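Local coordinates for protein SAM-dependent methyltransferase (Geobacter sulfurreducens, PDB 5BP7) that binds S-adenosyl-L-homocysteine, the product left when S-adenosylmethionine donates its methyl group, and is probably a methyltransferase, at residues His40-Pro45 with Leu261-Phe266; Pro171-Ala176 with Asn182-Phe187; Gly178-Ser183 with Pro250-Ser255; Ala195-Leu200 with Phe266-Arg271. All blocks are in the same frame, centred on the assembly; numbering follows the deposited sequence.

Overall arrangement
Four contacts illustrate how parts of a Rossmann-like methyltransferase are joined, one of them at the ligand pocket. The centre of interaction 1 lies about 7 Å from the centre of the chain; this contact alone touches S-adenosyl-L-homocysteine, setting a ligand-binding loop on strand 261-270. Interaction 4 uses the later part of that strand, sharing Phe266, with centres about 19 Å apart. Interactions 2 and 3 share Asn182 and Ser183, lie about 10 Å apart between centres, and organise the connection after helix 173-178. Leu261 joins them to interaction 1: its CD1 lies 3.7 Å from Phe187 CD2, and its CD2 3.8 Å from Cys179 O. Interactions 3 and 4, about 28 Å apart between centres, do not touch.

Interaction 1. Residues His40-Pro45 with Leu261-Phe266; sequences HNPITP and LGWGVF. With SAH (S-adenosyl-L-homocysteine), chain D.
Asn41, Pro42 and Ile43 pack against the indole of Trp263, the first two over one face. Pro42 CD sits over the five-membered ring, 3.9 Å from its centroid and 14° off the normal, a well-formed CH-pi contact. On that same face Asn41 CB lies above the six-membered ring, displaced toward its rim, while Asn41 OD1 comes within 3.2 Å of Trp263 CZ2. The amide and ring planes are inclined by 34°, so the amide leans over the indole without stacking on it. Ile43 adds its CG2 branch, 3.6 Å from Trp263 CZ3. The indole reaches the loop because CG of Trp263 stands anti to its backbone N, carrying the ring away from the strand.

The other end of the Asn41 amide serves the ligand. Its ND2 donates a weak, bent bond to O of S-adenosyl-L-homocysteine, 2.7 Å long, and also bonds to Val133 O. Next to it, His40 N gives a much straighter bond to the ligand's OXT, 2.8 Å at 163°. Two neighbouring residues thus grip both oxygens of one carboxylate. The His40 ring is positioned in turn by Glu34 at ND1 and Ser70 at NE2, a second shell behind the backbone donor.

The loop leads into helix 45-54, with Thr44 as its N-cap. Trp263 projects from strand 261-270, which runs antiparallel between strands 157-166 and 202-209; Trp215 of helix 212-232 touches both Pro42 and the indole.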
loop_
_atom_site.group_PDB
_atom_site.type_symbol
_atom_site.label_atom_id
_atom_site.label_comp_id
_atom_site.label_asym_id
_atom_site.label_seq_id
_atom_site.Cartn_x
_atom_site.Cartn_y
_atom_site.Cartn_z
ATOM N N HIS A 40 -4.137 -0.313 -4.247
ATOM C CA HIS A 40 -3.438 0.960 -4.481
ATOM C C HIS A 40 -1.921 0.808 -4.327
ATOM O O HIS A 40 -1.264 1.562 -3.606
ATOM C CB HIS A 40 -3.982 2.009 -3.513
ATOM C CG HIS A 40 -5.448 2.225 -3.630
ATOM N ND1 HIS A 40 -5.992 3.173 -4.463
ATOM C CD2 HIS A 40 -6.491 1.598 -3.043
ATOM C CE1 HIS A 40 -7.309 3.137 -4.372
ATOM N NE2 HIS A 40 -7.639 2.188 -3.515
ATOM N N ASN A 41 -1.379 -0.172 -5.026
ATOM C CA ASN A 41 0.011 -0.554 -4.912
ATOM C C ASN A 41 0.381 -1.385 -6.120
ATOM O O ASN A 41 -0.516 -1.974 -6.746
ATOM C CB ASN A 41 0.231 -1.435 -3.672
ATOM C CG ASN A 41 0.552 -0.629 -2.453
ATOM O OD1 ASN A 41 1.354 0.295 -2.510
ATOM N ND2 ASN A 41 -0.036 -0.993 -1.326
ATOM N N PRO A 42 1.693 -1.521 -6.389
ATOM C CA PRO A 42 2.117 -2.280 -7.552
ATOM C C PRO A 42 2.188 -3.784 -7.337
ATOM O O PRO A 42 3.106 -4.410 -7.826
ATOM C CB PRO A 42 3.500 -1.680 -7.881
ATOM C CG PRO A 42 4.027 -1.232 -6.575
ATOM C CD PRO A 42 2.834 -0.850 -5.731
ATOM N N ILE A 43 1.222 -4.374 -6.671
ATOM C CA ILE A 43 1.116 -5.822 -6.666
ATOM C C ILE A 43 -0.220 -6.276 -7.209
ATOM O O ILE A 43 -1.238 -5.630 -7.011
ATOM C CB ILE A 43 1.348 -6.444 -5.292
ATOM C CG1 ILE A 43 0.493 -5.773 -4.246
ATOM C CG2 ILE A 43 2.826 -6.358 -4.925
ATOM C CD1 ILE A 43 0.242 -6.706 -3.092
ATOM N N THR A 44 -0.175 -7.406 -7.897
ATOM C CA THR A 44 -1.344 -7.984 -8.540
ATOM C C THR A 44 -2.257 -8.639 -7.513
ATOM O O THR A 44 -1.824 -8.921 -6.374
ATOM C CB THR A 44 -0.936 -9.043 -9.579
ATOM O OG1 THR A 44 -0.173 -10.076 -8.948
ATOM C CG2 THR A 44 -0.104 -8.422 -10.700
ATOM N N PRO A 45 -3.525 -8.888 -7.898
ATOM C CA PRO A 45 -4.411 -9.691 -7.053
ATOM C C PRO A 45 -3.856 -11.083 -6.762
ATOM O O PRO A 45 -3.993 -11.561 -5.631
ATOM C CB PRO A 45 -5.698 -9.795 -7.879
ATOM C CG PRO A 45 -5.683 -8.568 -8.756
ATOM C CD PRO A 45 -4.233 -8.364 -9.088
ATOM N N LEU A 261 12.682 1.313 -9.952
ATOM C CA LEU A 261 11.994 1.209 -8.679
ATOM C C LEU A 261 11.354 -0.160 -8.462
ATOM O O LEU A 261 10.490 -0.595 -9.229
ATOM C CB LEU A 261 10.956 2.338 -8.548
ATOM C CG LEU A 261 10.513 2.719 -7.131
ATOM C CD1 LEU A 261 11.661 3.063 -6.201
ATOM C CD2 LEU A 261 9.529 3.893 -7.202
ATOM N N GLY A 262 11.804 -0.831 -7.419
ATOM C CA GLY A 262 11.154 -2.047 -6.927
ATOM C C GLY A 262 10.112 -1.717 -5.850
ATOM O O GLY A 262 10.032 -0.585 -5.356
ATOM N N TRP A 263 9.311 -2.718 -5.487
ATOM C CA TRP A 263 8.384 -2.594 -4.373
ATOM C C TRP A 263 8.115 -3.956 -3.771
ATOM O O TRP A 263 8.060 -4.961 -4.484
ATOM C CB TRP A 263 7.080 -1.950 -4.838
ATOM C CG TRP A 263 6.181 -1.476 -3.738
ATOM C CD1 TRP A 263 6.165 -0.234 -3.181
ATOM C CD2 TRP A 263 5.158 -2.214 -3.096
ATOM N NE1 TRP A 263 5.199 -0.157 -2.218
ATOM C CE2 TRP A 263 4.558 -1.361 -2.149
ATOM C CE3 TRP A 263 4.684 -3.509 -3.226
ATOM C CZ2 TRP A 263 3.509 -1.759 -1.328
ATOM C CZ3 TRP A 263 3.633 -3.915 -2.399
ATOM C CH2 TRP A 263 3.056 -3.036 -1.471
ATOM N N GLY A 264 7.936 -4.006 -2.465
ATOM C CA GLY A 264 7.607 -5.267 -1.819
ATOM C C GLY A 264 6.917 -5.149 -0.492
ATOM O O GLY A 264 6.908 -4.091 0.132
ATOM N N VAL A 265 6.356 -6.276 -0.068
ATOM C CA VAL A 265 5.792 -6.438 1.258
ATOM C C VAL A 265 6.695 -7.419 2.017
ATOM O O VAL A 265 6.966 -8.527 1.558
ATOM C CB VAL A 265 4.335 -6.932 1.242
ATOM C CG1 VAL A 265 3.730 -6.850 2.627
ATOM C CG2 VAL A 265 3.501 -6.088 0.306
ATOM N N PHE A 266 7.095 -6.998 3.204
ATOM C CA PHE A 266 8.072 -7.696 4.032
ATOM C C PHE A 266 7.410 -8.054 5.352
ATOM O O PHE A 266 6.831 -7.191 6.019
ATOM C CB PHE A 266 9.285 -6.792 4.274
ATOM C CG PHE A 266 9.946 -6.358 3.014
ATOM C CD1 PHE A 266 10.889 -7.169 2.402
ATOM C CD2 PHE A 266 9.566 -5.177 2.389
ATOM C CE1 PHE A 266 11.460 -6.804 1.200
ATOM C CE2 PHE A 266 10.133 -4.799 1.195
ATOM C CZ PHE A 266 11.081 -5.614 0.591
HETATM N N SAH D . -2.441 -0.592 1.659
HETATM C CA SAH D . -3.450 -0.079 0.656
HETATM C CB SAH D . -3.280 1.413 0.317
HETATM C CG SAH D . -1.900 1.929 -0.096
HETATM S SD SAH D . -2.017 3.526 -0.871
HETATM C C SAH D . -3.463 -0.887 -0.612
HETATM O O SAH D . -2.609 -1.753 -0.825
HETATM O OXT SAH D . -4.340 -0.708 -1.469
HETATM C "C5'" SAH D . -1.750 4.723 0.450
HETATM C "C4'" SAH D . -3.034 4.874 1.265
HETATM O "O4'" SAH D . -2.762 5.517 2.506
HETATM C "C3'" SAH D . -4.127 5.686 0.570
HETATM O "O3'" SAH D . -5.311 4.886 0.522
HETATM C "C2'" SAH D . -4.338 6.919 1.431
HETATM O "O2'" SAH D . -5.715 7.273 1.525
HETATM C "C1'" SAH D . -3.836 6.409 2.764
HETATM N N9 SAH D . -3.284 7.362 3.736
HETATM C C8 SAH D . -2.373 8.360 3.525
HETATM N N7 SAH D . -2.064 8.988 4.640
HETATM C C5 SAH D . -2.804 8.344 5.629
HETATM C C6 SAH D . -2.928 8.536 7.022
HETATM N N6 SAH D . -2.251 9.505 7.678
HETATM N N1 SAH D . -3.760 7.726 7.726
HETATM C C2 SAH D . -4.442 6.768 7.068
HETATM N N3 SAH D . -4.406 6.505 5.755
HETATM C C4 SAH D . -3.556 7.337 5.078
#

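Interaction 2. Residues Pro171-Ala176 with Asn182-Phe187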
loop_
_atom_site.group_PDB
_atom_site.type_symbol
_atom_site.label_atom_id
_atom_site.label_comp_id
_atom_site.label_asym_id
_atom_site.label_seq_id
_atom_site.Cartn_x
_atom_site.Cartn_y
_atom_site.Cartn_z
ATOM N N PRO A 171 21.413 6.668 -11.172
ATOM C CA PRO A 171 22.712 7.323 -11.270
ATOM C C PRO A 171 22.712 8.796 -10.833
ATOM O O PRO A 171 23.757 9.315 -10.467
ATOM C CB PRO A 171 23.046 7.179 -12.762
ATOM C CG PRO A 171 21.726 7.106 -13.452
ATOM C CD PRO A 171 20.813 6.399 -12.499
ATOM N N THR A 172 21.564 9.458 -10.923
ATOM C CA THR A 172 21.469 10.896 -10.644
ATOM C C THR A 172 20.232 11.162 -9.825
ATOM O O THR A 172 19.323 10.330 -9.796
ATOM C CB THR A 172 21.345 11.727 -11.945
ATOM O OG1 THR A 172 20.145 11.368 -12.656
ATOM C CG2 THR A 172 22.563 11.504 -12.889
ATOM N N GLU A 173 20.174 12.365 -9.255
ATOM C CA GLU A 173 18.959 12.884 -8.597
ATOM C C GLU A 173 17.760 13.108 -9.552
ATOM O O GLU A 173 16.610 12.901 -9.163
ATOM C CB GLU A 173 19.262 14.180 -7.826
ATOM C CG GLU A 173 20.243 14.022 -6.653
ATOM C CD GLU A 173 19.817 13.003 -5.583
ATOM O OE1 GLU A 173 20.660 12.540 -4.782
ATOM O OE2 GLU A 173 18.629 12.622 -5.534
ATOM N N ASP A 174 18.036 13.482 -10.802
ATOM C CA ASP A 174 17.016 13.563 -11.871
ATOM C C ASP A 174 16.275 12.201 -12.086
ATOM O O ASP A 174 15.035 12.165 -12.242
ATOM C CB ASP A 174 17.649 14.133 -13.174
ATOM C CG ASP A 174 18.059 15.619 -13.035
ATOM O OD1 ASP A 174 17.755 16.215 -11.985
ATOM O OD2 ASP A 174 18.686 16.221 -13.956
ATOM N N VAL A 175 17.024 11.093 -12.081
ATOM C CA VAL A 175 16.431 9.748 -12.160
ATOM C C VAL A 175 15.633 9.400 -10.895
ATOM O O VAL A 175 14.543 8.788 -11.004
ATOM C CB VAL A 175 17.492 8.655 -12.462
ATOM C CG1 VAL A 175 16.918 7.229 -12.314
ATOM C CG2 VAL A 175 18.051 8.845 -13.874
ATOM N N ALA A 176 16.183 9.732 -9.718
ATOM C CA ALA A 176 15.456 9.568 -8.441
ATOM C C ALA A 176 14.113 10.336 -8.443
ATOM O O ALA A 176 13.053 9.770 -8.131
ATOM C CB ALA A 176 16.313 10.013 -7.276
ATOM N N ASN A 182 12.123 12.012 -3.554
ATOM C CA ASN A 182 12.764 13.307 -3.287
ATOM C C ASN A 182 14.249 13.260 -3.594
ATOM O O ASN A 182 14.807 14.189 -4.176
ATOM C CB ASN A 182 12.553 13.721 -1.818
ATOM C CG ASN A 182 11.230 14.452 -1.605
ATOM O OD1 ASN A 182 10.851 15.309 -2.406
ATOM N ND2 ASN A 182 10.519 14.123 -0.524
ATOM N N SER A 183 14.866 12.150 -3.200
ATOM C CA SER A 183 16.310 11.970 -3.275
ATOM C C SER A 183 16.674 10.488 -3.443
ATOM O O SER A 183 15.847 9.597 -3.189
ATOM C CB SER A 183 16.954 12.578 -2.019
ATOM O OG SER A 183 18.234 12.038 -1.756
ATOM N N THR A 184 17.903 10.226 -3.892
ATOM C CA THR A 184 18.409 8.846 -4.048
ATOM C C THR A 184 18.451 8.094 -2.707
ATOM O O THR A 184 18.289 6.876 -2.686
ATOM C CB THR A 184 19.798 8.772 -4.749
ATOM O OG1 THR A 184 20.771 9.545 -4.024
ATOM C CG2 THR A 184 19.706 9.297 -6.185
ATOM N N SER A 185 18.631 8.820 -1.600
ATOM C CA SER A 185 18.679 8.205 -0.274
ATOM C C SER A 185 17.309 7.801 0.306
ATOM O O SER A 185 17.281 7.152 1.339
ATOM C CB SER A 185 19.423 9.113 0.714
ATOM O OG SER A 185 18.702 10.314 0.920
ATOM N N ASP A 186 16.201 8.175 -0.345
ATOM C CA ASP A 186 14.852 7.797 0.105
ATOM C C ASP A 186 14.670 6.284 0.213
ATOM O O ASP A 186 13.971 5.813 1.105
ATOM C CB ASP A 186 13.760 8.324 -0.844
ATOM C CG ASP A 186 13.528 9.825 -0.745
ATOM O OD1 ASP A 186 14.374 10.548 -0.163
ATOM O OD2 ASP A 186 12.500 10.296 -1.301
ATOM N N PHE A 187 15.274 5.544 -0.714
ATOM C CA PHE A 187 15.119 4.099 -0.770
ATOM C C PHE A 187 16.459 3.409 -0.754
ATOM O O PHE A 187 17.483 4.027 -0.926
ATOM C CB PHE A 187 14.340 3.692 -2.019
ATOM C CG PHE A 187 13.030 4.425 -2.163
ATOM C CD1 PHE A 187 12.097 4.428 -1.102
ATOM C CD2 PHE A 187 12.717 5.121 -3.323
ATOM C CE1 PHE A 187 10.903 5.126 -1.195
ATOM C CE2 PHE A 187 11.512 5.806 -3.421
ATOM C CZ PHE A 187 10.611 5.818 -2.364
#
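The carboxylate of Glu173 is gripped at both oxygens by a single residue, Thr184. Its OE2 accepts the backbone N-H of Thr184 through the syn lone pair, 3.0 Å away with an angle of 140° at the hydrogen. Its OE1 takes the hydroxyl of Thr184, with OG1 at 3.1 Å, also on the syn side but 34° out of the carboxylate plane. Such a two-point hold restricts rotation of the acid group about its last bond. Glu173 can turn back to the loop because its chain folds at chi2 (-57°), bringing the carboxylate across the Thr184 side chain at roughly a right angle. Ser183 lies alongside, its CA 3.3 Å from Glu173 OE2.

Beside these polar bonds is a small apolar contact: Ala176 CB meets Thr184 CG2 at 3.6 Å. With OG1 set between the backbone N and the carbonyl carbon, Thr184 turns its hydroxyl to the acid while its methyl group remains beside Ala176.

Each segment also braces itself. Thr172 is the N-cap of helix 173-178, its OG1 accepting from Val175 N at 3.2 Å. In the loop, Asp186 OD2 receives the N-H of Asn182 at 2.9 Å, from above the carboxylate plane.

The contact folds the loop back along the first turn of the helix that precedes it, at the surface. Val175 packs on Tyr256 and Tyr260 of helix 239-260. Trp166 of strand 157-166 bonds to Thr184 O through NE1 and meets the Phe187 ring edge-to-face; the loop then leads into helix 190-199.

Interaction 3. Residues Gly178-Ser183 with Pro250-Ser255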
loop_
_atom_site.group_PDB
_atom_site.type_symbol
_atom_site.label_atom_id
_atom_site.label_comp_id
_atom_site.label_asym_id
_atom_site.label_seq_id
_atom_site.Cartn_x
_atom_site.Cartn_y
_atom_site.Cartn_z
ATOM N N GLY A 178 12.422 11.619 -11.241
ATOM C CA GLY A 178 11.598 10.912 -12.250
ATOM C C GLY A 178 10.864 9.678 -11.709
ATOM O O GLY A 178 9.768 9.352 -12.191
ATOM N N CYS A 179 11.467 8.987 -10.722
ATOM C CA CYS A 179 10.804 7.895 -9.955
ATOM C C CYS A 179 9.857 8.392 -8.847
ATOM O O CYS A 179 9.299 7.581 -8.098
ATOM C CB CYS A 179 11.842 6.949 -9.328
ATOM S SG CYS A 179 12.792 5.988 -10.513
ATOM N N LEU A 180 9.689 9.713 -8.750
ATOM C CA LEU A 180 8.874 10.382 -7.721
ATOM C C LEU A 180 9.452 10.263 -6.293
ATOM O O LEU A 180 8.715 10.449 -5.317
ATOM C CB LEU A 180 7.403 9.930 -7.785
ATOM C CG LEU A 180 6.758 9.865 -9.178
ATOM C CD1 LEU A 180 5.333 9.343 -9.051
ATOM C CD2 LEU A 180 6.785 11.221 -9.893
ATOM N N ALA A 181 10.753 9.959 -6.175
ATOM C CA ALA A 181 11.483 10.104 -4.906
ATOM C C ALA A 181 12.015 11.534 -4.786
ATOM O O ALA A 181 12.310 12.193 -5.784
ATOM C CB ALA A 181 12.632 9.117 -4.810
ATOM N N ASN A 182 12.123 12.012 -3.554
ATOM C CA ASN A 182 12.764 13.307 -3.287
ATOM C C ASN A 182 14.249 13.260 -3.594
ATOM O O ASN A 182 14.807 14.189 -4.176
ATOM C CB ASN A 182 12.553 13.721 -1.818
ATOM C CG ASN A 182 11.230 14.452 -1.605
ATOM O OD1 ASN A 182 10.851 15.309 -2.406
ATOM N ND2 ASN A 182 10.519 14.123 -0.524
ATOM N N SER A 183 14.866 12.150 -3.200
ATOM C CA SER A 183 16.310 11.970 -3.275
ATOM C C SER A 183 16.674 10.488 -3.443
ATOM O O SER A 183 15.847 9.597 -3.189
ATOM C CB SER A 183 16.954 12.578 -2.019
ATOM O OG SER A 183 18.234 12.038 -1.756
ATOM N N PRO A 250 2.856 8.037 -19.105
ATOM C CA PRO A 250 3.320 6.767 -19.667
ATOM C C PRO A 250 4.833 6.751 -19.941
ATOM O O PRO A 250 5.513 5.784 -19.571
ATOM C CB PRO A 250 2.510 6.641 -20.967
ATOM C CG PRO A 250 1.230 7.353 -20.650
ATOM C CD PRO A 250 1.662 8.539 -19.813
ATOM N N GLY A 251 5.338 7.831 -20.542
ATOM C CA GLY A 251 6.769 8.005 -20.762
ATOM C C GLY A 251 7.594 8.046 -19.475
ATOM O O GLY A 251 8.649 7.418 -19.390
ATOM N N ARG A 252 7.146 8.816 -18.487
ATOM C CA ARG A 252 7.880 8.940 -17.219
ATOM C C ARG A 252 7.951 7.566 -16.554
ATOM O O ARG A 252 9.017 7.149 -16.112
ATOM C CB ARG A 252 7.232 9.966 -16.260
ATOM C CG ARG A 252 8.026 10.258 -14.966
ATOM C CD ARG A 252 7.169 10.685 -13.769
ATOM N NE ARG A 252 6.113 9.701 -13.502
ATOM C CZ ARG A 252 6.304 8.494 -12.959
ATOM N NH1 ARG A 252 7.516 8.079 -12.575
ATOM N NH2 ARG A 252 5.268 7.674 -12.790
ATOM N N TYR A 253 6.800 6.912 -16.460
ATOM C CA TYR A 253 6.691 5.595 -15.844
ATOM C C TYR A 253 7.668 4.590 -16.488
ATOM O O TYR A 253 8.484 3.970 -15.802
ATOM C CB TYR A 253 5.245 5.074 -15.903
ATOM C CG TYR A 253 5.164 3.614 -15.572
ATOM C CD1 TYR A 253 5.475 3.169 -14.288
ATOM C CD2 TYR A 253 4.859 2.654 -16.554
ATOM C CE1 TYR A 253 5.483 1.822 -13.978
ATOM C CE2 TYR A 253 4.836 1.295 -16.237
ATOM C CZ TYR A 253 5.158 0.884 -14.948
ATOM O OH TYR A 253 5.193 -0.439 -14.601
ATOM N N ALA A 254 7.603 4.474 -17.813
ATOM C CA ALA A 254 8.419 3.507 -18.541
ATOM C C ALA A 254 9.905 3.849 -18.466
ATOM O O ALA A 254 10.732 2.978 -18.406
ATOM C CB ALA A 254 7.966 3.427 -19.989
ATOM N N SER A 255 10.241 5.131 -18.478
ATOM C CA SER A 255 11.635 5.550 -18.448
ATOM C C SER A 255 12.286 5.425 -17.078
ATOM O O SER A 255 13.480 5.187 -17.014
ATOM C CB SER A 255 11.766 6.983 -18.935
ATOM O OG SER A 255 11.378 7.043 -20.310
#
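Arg252 reaches from helix 239-260 to Gly178 and Leu180 at the end of helix 173-178, and its side chain can be followed outward atom by atom. CB points toward the other segment, and CG, anti to the backbone N, comes 3.4 Å from Gly178 O. The next carbon, CD, stays near that oxygen and also meets Leu180 CD2 at 3.9 Å. A bend at chi3 (54°) then swings the guanidinium round, so that NE engages Glu249 in a salt bridge. CZ passes beneath Leu180, whose CG lies over one face of the planar group, 3.9 Å above it and displaced toward the rim. At the tip, NH1 donates to Gly178 O across 2.6 Å, almost in line with the carbonyl bond and within 11° of the guanidinium plane; it also bonds to Thr257 OG1. NH2 lies 4.1 Å from Leu180 CD1.

The arginine is therefore held in three ways: a carbonyl at its edge, a leucine over one face, and a salt bridge from NE to Glu249 of its own helix. Carbonyls in the last turn of a helix often have no N-H of a following turn to bind, and here the arginine supplies a donor; its positive charge probably also suits the negative end of the helix dipole.

This is a helix C-terminus closed by a Schellman motif. Leu180, with positive phi (68°), is the first residue to leave the helical conformation after helix 173-178, and an arginine from a second helix covers the terminus from outside.

Interaction 4. Residues Ala195-Leu200 with Phe266-Arg271; sequences ASFGRL and FALMPR
Helix 190-199 lies against strand 261-270 with Phe197 and Leu268 as the nearest backbone positions, their CA atoms 7.9 Å apart. Between them the Phe197 ring does most of the work, meeting two side chains from the strand. Leu268 places CD2 over one face, 4.1 Å from the ring centroid and 23° off the normal, a CH-pi contact offset toward the CG side of the ring. The second methyl, CD1, reaches Phe197 CD1 at 3.8 Å, so the fork of the leucine spans the width of the ring. Farther out, Phe197 CE2 comes over a face of the Phe266 ring, 3.6 Å from CG. The two rings are inclined by 50°, with centroids 5.3 Å apart, an oblique pairing. Being two apart on the strand, Phe266 and Leu268 both point their side chains to the helix.

Arg271, the C-terminal residue, lays a face of its guanidinium over Gly198 CA, 4.1 Å from CZ. The charge itself is engaged by Asp203 through NE.

Val204 of strand 202-209 and Val142 of helix 142-150 also touch Phe197, and Leu190, Leu193 and Leu194 of the same helix as Phe197 also touch Phe266. The arrangement is the helix-on-sheet packing of the Rossmann-like (class I) methyltransferase fold, with its strand order 3-2-1-4-5-7-6, here over strand 261-270, the reversed seventh strand, which lies antiparallel between strands 157-166 and 202-209.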
loop_
_atom_site.group_PDB
_atom_site.type_symbol
_atom_site.label_atom_id
_atom_site.label_comp_id
_atom_site.label_asym_id
_atom_site.label_seq_id
_atom_site.Cartn_x
_atom_site.Cartn_y
_atom_site.Cartn_z
ATOM N N ALA A 195 18.762 -5.949 5.366
ATOM C CA ALA A 195 19.724 -5.746 6.451
ATOM C C ALA A 195 19.271 -4.678 7.440
ATOM O O ALA A 195 19.442 -4.835 8.648
ATOM C CB ALA A 195 21.077 -5.387 5.885
ATOM N N SER A 196 18.643 -3.616 6.932
ATOM C CA SER A 196 18.108 -2.565 7.801
ATOM C C SER A 196 17.030 -3.087 8.767
ATOM O O SER A 196 16.954 -2.642 9.902
ATOM C CB SER A 196 17.563 -1.390 7.002
ATOM O OG SER A 196 16.268 -1.682 6.501
ATOM N N PHE A 197 16.227 -4.052 8.333
ATOM C CA PHE A 197 15.236 -4.674 9.228
ATOM C C PHE A 197 15.905 -5.403 10.385
ATOM O O PHE A 197 15.464 -5.299 11.541
ATOM C CB PHE A 197 14.320 -5.646 8.479
ATOM C CG PHE A 197 13.479 -5.008 7.400
ATOM C CD1 PHE A 197 12.772 -3.824 7.622
ATOM C CD2 PHE A 197 13.310 -5.645 6.180
ATOM C CE1 PHE A 197 11.950 -3.273 6.635
ATOM C CE2 PHE A 197 12.496 -5.095 5.191
ATOM C CZ PHE A 197 11.822 -3.910 5.416
ATOM N N GLY A 198 16.978 -6.116 10.070
ATOM C CA GLY A 198 17.817 -6.788 11.063
ATOM C C GLY A 198 18.423 -5.814 12.051
ATOM O O GLY A 198 18.363 -6.049 13.257
ATOM N N ARG A 199 18.945 -4.696 11.555
ATOM C CA ARG A 199 19.514 -3.658 12.438
ATOM C C ARG A 199 18.500 -3.074 13.412
ATOM O O ARG A 199 18.859 -2.710 14.506
ATOM C CB ARG A 199 20.185 -2.507 11.659
ATOM C CG ARG A 199 21.702 -2.651 11.597
ATOM C CD ARG A 199 22.431 -1.708 10.642
ATOM N NE ARG A 199 22.420 -2.073 9.220
ATOM C CZ ARG A 199 21.754 -1.437 8.253
ATOM N NH1 ARG A 199 20.987 -0.373 8.500
ATOM N NH2 ARG A 199 21.862 -1.881 7.007
ATOM N N LEU A 200 17.240 -2.996 13.012
ATOM C CA LEU A 200 16.191 -2.508 13.899
ATOM C C LEU A 200 15.744 -3.529 14.943
ATOM O O LEU A 200 14.945 -3.199 15.807
ATOM C CB LEU A 200 14.978 -2.038 13.082
ATOM C CG LEU A 200 15.258 -0.860 12.133
ATOM C CD1 LEU A 200 14.107 -0.720 11.145
ATOM C CD2 LEU A 200 15.475 0.431 12.912
ATOM N N PHE A 266 7.095 -6.998 3.204
ATOM C CA PHE A 266 8.072 -7.696 4.032
ATOM C C PHE A 266 7.410 -8.054 5.352
ATOM O O PHE A 266 6.831 -7.191 6.019
ATOM C CB PHE A 266 9.285 -6.792 4.274
ATOM C CG PHE A 266 9.946 -6.358 3.014
ATOM C CD1 PHE A 266 10.889 -7.169 2.402
ATOM C CD2 PHE A 266 9.566 -5.177 2.389
ATOM C CE1 PHE A 266 11.460 -6.804 1.200
ATOM C CE2 PHE A 266 10.133 -4.799 1.195
ATOM C CZ PHE A 266 11.081 -5.614 0.591
ATOM N N ALA A 267 7.470 -9.334 5.700
ATOM C CA ALA A 267 6.905 -9.834 6.948
ATOM C C ALA A 267 8.027 -9.926 8.004
ATOM O O ALA A 267 9.056 -10.550 7.776
ATOM C CB ALA A 267 6.238 -11.182 6.734
ATOM N N LEU A 268 7.790 -9.299 9.147
ATOM C CA LEU A 268 8.794 -9.107 10.195
ATOM C C LEU A 268 8.289 -9.602 11.538
ATOM O O LEU A 268 7.097 -9.464 11.848
ATOM C CB LEU A 268 9.125 -7.619 10.344
ATOM C CG LEU A 268 9.528 -6.844 9.086
ATOM C CD1 LEU A 268 9.777 -5.393 9.458
ATOM C CD2 LEU A 268 10.760 -7.433 8.438
HETATM N N MSE A 269 9.185 -10.191 12.322
HETATM C CA MSE A 269 8.876 -10.560 13.713
HETATM C C MSE A 269 10.013 -10.080 14.605
HETATM O O MSE A 269 11.183 -10.350 14.308
HETATM C CB MSE A 269 8.674 -12.062 13.848
HETATM C CG MSE A 269 7.433 -12.539 13.102
HETATM SE SE MSE A 269 7.246 -14.497 13.234
HETATM C CE MSE A 269 7.013 -14.684 15.171
ATOM N N PRO A 270 9.714 -9.383 15.696
ATOM C CA PRO A 270 10.790 -8.899 16.566
ATOM C C PRO A 270 11.651 -10.025 17.119
ATOM O O PRO A 270 11.121 -11.091 17.455
ATOM C CB PRO A 270 10.053 -8.171 17.691
ATOM C CG PRO A 270 8.690 -8.749 17.698
ATOM C CD PRO A 270 8.391 -9.122 16.282
ATOM N N ARG A 271 12.964 -9.803 17.133
ATOM C CA ARG A 271 13.937 -10.788 17.648
ATOM C C ARG A 271 13.805 -10.953 19.141
ATOM O O ARG A 271 13.454 -9.985 19.814
ATOM C CB ARG A 271 15.396 -10.370 17.365
ATOM C CG ARG A 271 16.039 -11.105 16.206
ATOM C CD ARG A 271 17.037 -10.228 15.427
ATOM N NE ARG A 271 17.033 -10.589 14.010
ATOM C CZ ARG A 271 17.985 -10.289 13.125
ATOM N NH1 ARG A 271 19.078 -9.616 13.474
ATOM N NH2 ARG A 271 17.847 -10.698 11.867
ATOM O OXT ARG A 271 14.079 -12.039 19.692
#